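PDB 6X9L: aldehyde dehydrogenase family protein from Pseudomonas syringae pv. tomato, which oxidises long-chain aliphatic aldehydes such as octanal with NAD+ as the probable hydride acceptor. Local coordinates for residues A143-P148 / K480-F485; A421-Q426 / G441-N446. The protein carries 1 engineered substitution. All coordinates share one frame; numbering follows the deposited sequence.

Interaction 1 of 2, residues A143-P148 / K480-F485; sequences AIEREP and KAIVGF
Strands 143-148 and 480-483 run antiparallel, their axes 4.8 Å apart at closest approach, with Ala143–Ile482 and Glu145–Lys480 as hydrogen-bonded pairs flanking the non-hydrogen-bonded pair Ile144–Ala481. The straightest of the four backbone bonds joins Ile482 N to Ala143 O (2.8 Å, 176° at the hydrogen), the donor lying nearly along the C=O axis. Past Ile482 the chain folds into a type II turn with Gly484 at its third position, which brings Phe485 back over the strand pair. CG of Phe485 is anti to its backbone N (chi1 -174°), and the ring lays one face against the methyl of Ala143, a CH-pi contact with CB 3.6 Å from the ring centroid. On the same face of the sheet Glu145 extends obliquely across Ile482, OE2 lying 3.3 Å from its CD1. Lys480, bent at chi3 (-81°), swings NZ to the syn side of Glu147 OE1 in a 2.9 Å salt bridge. The second subunit completes this charged pair: its Ile438 and Ala435 carbonyls also accept from Lys480 NZ, and its Tyr459 hydroxyl bonds Glu147 OE2. With strand 136-138, which borders 143-148 on its other edge and touches Phe485 through Gln136 and Val138, the pair forms the projecting beta arm that serves aldehyde dehydrogenases in oligomerisation; consistently, 481-483 pairs in parallel with a strand of the second subunit, carrying the sheet across the dimer interface.

Interaction 2 of 2, residues A421-Q426 / G441-N446; sequences AHVQGQ and GQVHLN
A parallel beta-alpha-beta unit, strand 422-424, helix 428-435 and strand 442-445, brings these two segments together at the edge of the chain's seven-stranded sheet, which a parallel strand of the second subunit extends beyond 442-445; their axes are 4.7 Å apart and 23° from parallel. Three backbone bonds join them: His444 N to Ala421 O, Val423 N to His444 O and, nearly linear, Asn446 N to Val423 O. The paired histidines lie side by side on one face. From His444, CB sits over one face of the His422 ring, 4.0 Å from its centroid; CG is 4.1 Å from His422 CE1, and CD2 passes 3.7 Å from Ala421 O, which lies near the plane of the His444 ring at its edge. At the tip, His444 NE2 donates to Gln442 OE1 from above the amide plane (2.9 Å), while Gln442 NE2 is held by the Pro455 carbonyl. The two imidazoles are near parallel but slid apart. The His444 side chain is about 7 Å from the bound octanal. On the opposite face, turned to helix 428-435, Val423 CG2 meets Val443 CG1 and Leu445 CD2 packs against Val423 CB. Asn446 takes positive phi and psi, and its amide reaches across to Gly425, just past strand 422-424: OD1 accepts the N-H of Gly425 on an in-plane lone pair (3.0 Å, 170° at the hydrogen), and ND2 makes a weak hydrogen bond to Gly425 O.

In the fold
From the N terminus, the chain passes through helices 53-71 to 117-129 before reaching strand 143-155, which pairs with strand 136-138 on one edge and takes strand 477-483, near the C terminus, on the other. Interaction 1 thus closes a loop of more than 300 residues, joining chain-distant strands of the projecting arm. Interaction 2, spanning only helix 428-435 between its strands, nests inside that loop and lies at the edge of the seven-stranded sheet of the catalytic domain. The two are about 18 Å apart at their nearest atoms. Across the dimer they meet: the arm of one subunit, through residues 480-484, docks along 442-445 of the other, joining the two sheets.

Interaction 1 of 2, residues A143-P148 / K480-F485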
# COMPACT_ATOMS: atom_id res chain seq x y z
N ALA A 143 -8.29 9.17 -19.77
CA ALA A 143 -9.41 8.75 -18.93
C ALA A 143 -8.89 7.86 -17.81
O ALA A 143 -8.02 7.01 -18.03
CB ALA A 143 -10.48 7.99 -19.75
N ILE A 144 -9.41 8.09 -16.60
CA ILE A 144 -9.10 7.29 -15.42
C ILE A 144 -10.26 6.33 -15.19
O ILE A 144 -11.40 6.76 -15.02
CB ILE A 144 -8.90 8.17 -14.19
CG1 ILE A 144 -8.04 9.39 -14.53
CG2 ILE A 144 -8.36 7.34 -13.02
CD1 ILE A 144 -6.59 9.11 -14.70
N GLU A 145 -9.97 5.04 -15.19
CA GLU A 145 -10.98 4.04 -14.87
C GLU A 145 -10.57 3.31 -13.60
O GLU A 145 -9.42 2.90 -13.46
CB GLU A 145 -11.17 3.07 -16.04
CG GLU A 145 -11.67 3.78 -17.31
CD GLU A 145 -12.09 2.82 -18.41
OE1 GLU A 145 -12.10 1.60 -18.15
OE2 GLU A 145 -12.41 3.29 -19.52
N ARG A 146 -11.50 3.19 -12.66
CA ARG A 146 -11.26 2.48 -11.41
C ARG A 146 -11.89 1.10 -11.53
O ARG A 146 -13.08 0.98 -11.81
CB ARG A 146 -11.84 3.28 -10.24
CG ARG A 146 -11.12 4.60 -10.01
CD ARG A 146 -9.74 4.32 -9.46
NE ARG A 146 -9.54 5.03 -8.20
CZ ARG A 146 -8.83 4.58 -7.17
NH1 ARG A 146 -8.21 3.40 -7.21
NH2 ARG A 146 -8.74 5.33 -6.07
N GLU A 147 -11.08 0.06 -11.33
CA GLU A 147 -11.51 -1.31 -11.55
C GLU A 147 -11.24 -2.15 -10.31
O GLU A 147 -10.30 -1.86 -9.55
CB GLU A 147 -10.78 -1.95 -12.74
CG GLU A 147 -10.92 -1.19 -14.02
CD GLU A 147 -10.06 -1.77 -15.14
OE1 GLU A 147 -10.17 -1.26 -16.28
OE2 GLU A 147 -9.29 -2.73 -14.87
N PRO A 148 -12.04 -3.19 -10.08
CA PRO A 148 -11.75 -4.10 -8.96
C PRO A 148 -10.39 -4.74 -9.15
O PRO A 148 -10.00 -5.08 -10.26
CB PRO A 148 -12.88 -5.13 -9.05
CG PRO A 148 -13.38 -5.02 -10.42
CD PRO A 148 -13.25 -3.58 -10.78
N LYS A 480 -6.36 2.88 -13.47
CA LYS A 480 -5.93 2.74 -14.85
C LYS A 480 -5.99 4.09 -15.55
O LYS A 480 -6.95 4.84 -15.39
CB LYS A 480 -6.79 1.72 -15.58
CG LYS A 480 -6.48 1.63 -17.06
CD LYS A 480 -7.42 0.65 -17.74
CE LYS A 480 -6.95 -0.78 -17.54
NZ LYS A 480 -7.96 -1.74 -18.03
N ALA A 481 -4.95 4.40 -16.32
CA ALA A 481 -4.93 5.59 -17.16
C ALA A 481 -4.98 5.15 -18.61
O ALA A 481 -4.15 4.35 -19.06
CB ALA A 481 -3.69 6.46 -16.91
N ILE A 482 -6.00 5.62 -19.33
CA ILE A 482 -6.09 5.38 -20.76
C ILE A 482 -5.70 6.67 -21.45
O ILE A 482 -6.55 7.53 -21.69
CB ILE A 482 -7.50 4.91 -21.15
CG1 ILE A 482 -7.87 3.69 -20.34
CG2 ILE A 482 -7.57 4.58 -22.65
CD1 ILE A 482 -9.26 3.21 -20.62
N VAL A 483 -4.40 6.81 -21.75
CA VAL A 483 -3.87 7.98 -22.44
C VAL A 483 -4.19 7.86 -23.93
O VAL A 483 -4.16 6.76 -24.50
CB VAL A 483 -2.35 8.14 -22.21
CG1 VAL A 483 -1.92 9.56 -22.50
CG2 VAL A 483 -1.96 7.73 -20.78
N GLY A 484 -4.50 8.98 -24.57
CA GLY A 484 -5.03 8.92 -25.92
C GLY A 484 -6.47 8.48 -26.01
O GLY A 484 -6.93 8.05 -27.07
N PHE A 485 -7.20 8.54 -24.89
CA PHE A 485 -8.63 8.22 -24.88
C PHE A 485 -9.40 9.08 -25.87
O PHE A 485 -10.26 8.59 -26.59
CB PHE A 485 -9.16 8.40 -23.46
CG PHE A 485 -10.58 7.98 -23.25
CD1 PHE A 485 -10.90 6.65 -23.08
CD2 PHE A 485 -11.59 8.93 -23.15
CE1 PHE A 485 -12.21 6.26 -22.85
CE2 PHE A 485 -12.89 8.55 -22.93
CZ PHE A 485 -13.21 7.21 -22.78

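Interaction 2 of 2, residues A421-Q426 / G441-N446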
# COMPACT_ATOMS: atom_id res chain seq x y z
N ALA A 421 -6.74 8.30 18.74
CA ALA A 421 -6.35 9.31 19.71
C ALA A 421 -7.59 10.11 20.11
O ALA A 421 -8.55 10.22 19.35
CB ALA A 421 -5.28 10.24 19.15
N HIS A 422 -7.53 10.71 21.31
CA HIS A 422 -8.62 11.49 21.88
C HIS A 422 -8.12 12.81 22.47
O HIS A 422 -7.05 12.87 23.07
CB HIS A 422 -9.33 10.69 22.96
CG HIS A 422 -10.24 9.63 22.42
ND1 HIS A 422 -11.61 9.76 22.43
CD2 HIS A 422 -9.97 8.44 21.84
CE1 HIS A 422 -12.15 8.68 21.88
NE2 HIS A 422 -11.18 7.87 21.51
N VAL A 423 -8.91 13.87 22.32
CA VAL A 423 -8.59 15.15 22.91
C VAL A 423 -9.82 15.66 23.65
O VAL A 423 -10.94 15.63 23.11
CB VAL A 423 -8.11 16.17 21.87
CG1 VAL A 423 -7.77 17.50 22.54
CG2 VAL A 423 -6.89 15.64 21.15
N GLN A 424 -9.62 16.09 24.90
CA GLN A 424 -10.63 16.73 25.73
C GLN A 424 -10.20 18.17 25.96
O GLN A 424 -9.07 18.43 26.39
CB GLN A 424 -10.80 16.01 27.07
CG GLN A 424 -11.00 14.52 26.96
CD GLN A 424 -11.87 14.13 25.80
OE1 GLN A 424 -12.81 14.86 25.42
NE2 GLN A 424 -11.55 12.98 25.19
N GLY A 425 -11.10 19.10 25.68
CA GLY A 425 -10.77 20.50 25.82
C GLY A 425 -11.99 21.37 25.68
O GLY A 425 -12.92 21.03 24.93
N GLN A 426 -12.01 22.50 26.40
CA GLN A 426 -13.12 23.44 26.27
C GLN A 426 -12.91 24.36 25.07
O GLN A 426 -13.83 24.55 24.27
CB GLN A 426 -13.29 24.24 27.56
CG GLN A 426 -14.74 24.37 28.02
CD GLN A 426 -15.00 23.80 29.41
OE1 GLN A 426 -14.17 23.91 30.31
NE2 GLN A 426 -16.17 23.18 29.59
N GLY A 441 -4.40 8.04 12.80
CA GLY A 441 -5.34 8.09 11.69
C GLY A 441 -6.65 8.74 12.05
O GLY A 441 -7.31 9.33 11.19
N GLN A 442 -7.06 8.64 13.32
CA GLN A 442 -8.22 9.37 13.79
C GLN A 442 -7.92 10.06 15.11
O GLN A 442 -7.24 9.51 15.97
CB GLN A 442 -9.43 8.44 13.93
CG GLN A 442 -10.08 8.13 12.62
CD GLN A 442 -11.41 7.44 12.82
OE1 GLN A 442 -11.77 7.10 13.93
NE2 GLN A 442 -12.17 7.24 11.74
N VAL A 443 -8.42 11.29 15.24
CA VAL A 443 -8.43 12.01 16.51
C VAL A 443 -9.86 12.43 16.79
O VAL A 443 -10.53 12.99 15.91
CB VAL A 443 -7.50 13.24 16.49
CG1 VAL A 443 -7.29 13.75 17.91
CG2 VAL A 443 -6.16 12.92 15.78
N HIS A 444 -10.33 12.16 18.01
CA HIS A 444 -11.71 12.38 18.42
C HIS A 444 -11.78 13.46 19.48
O HIS A 444 -11.14 13.35 20.53
CB HIS A 444 -12.33 11.09 18.96
CG HIS A 444 -12.43 9.99 17.96
ND1 HIS A 444 -13.63 9.47 17.53
CD2 HIS A 444 -11.47 9.29 17.31
CE1 HIS A 444 -13.40 8.50 16.65
NE2 HIS A 444 -12.10 8.38 16.50
N LEU A 445 -12.61 14.48 19.23
CA LEU A 445 -12.69 15.66 20.08
C LEU A 445 -13.93 15.59 20.97
O LEU A 445 -15.06 15.49 20.46
CB LEU A 445 -12.74 16.91 19.22
CG LEU A 445 -11.65 16.99 18.18
CD1 LEU A 445 -11.80 18.29 17.43
CD2 LEU A 445 -10.28 16.91 18.85
N ASN A 446 -13.72 15.66 22.28
CA ASN A 446 -14.82 15.71 23.25
C ASN A 446 -15.87 14.63 22.96
O ASN A 446 -17.08 14.88 22.94
CB ASN A 446 -15.45 17.10 23.26
CG ASN A 446 -14.46 18.19 23.60
OD1 ASN A 446 -13.67 18.07 24.54
ND2 ASN A 446 -14.47 19.27 22.82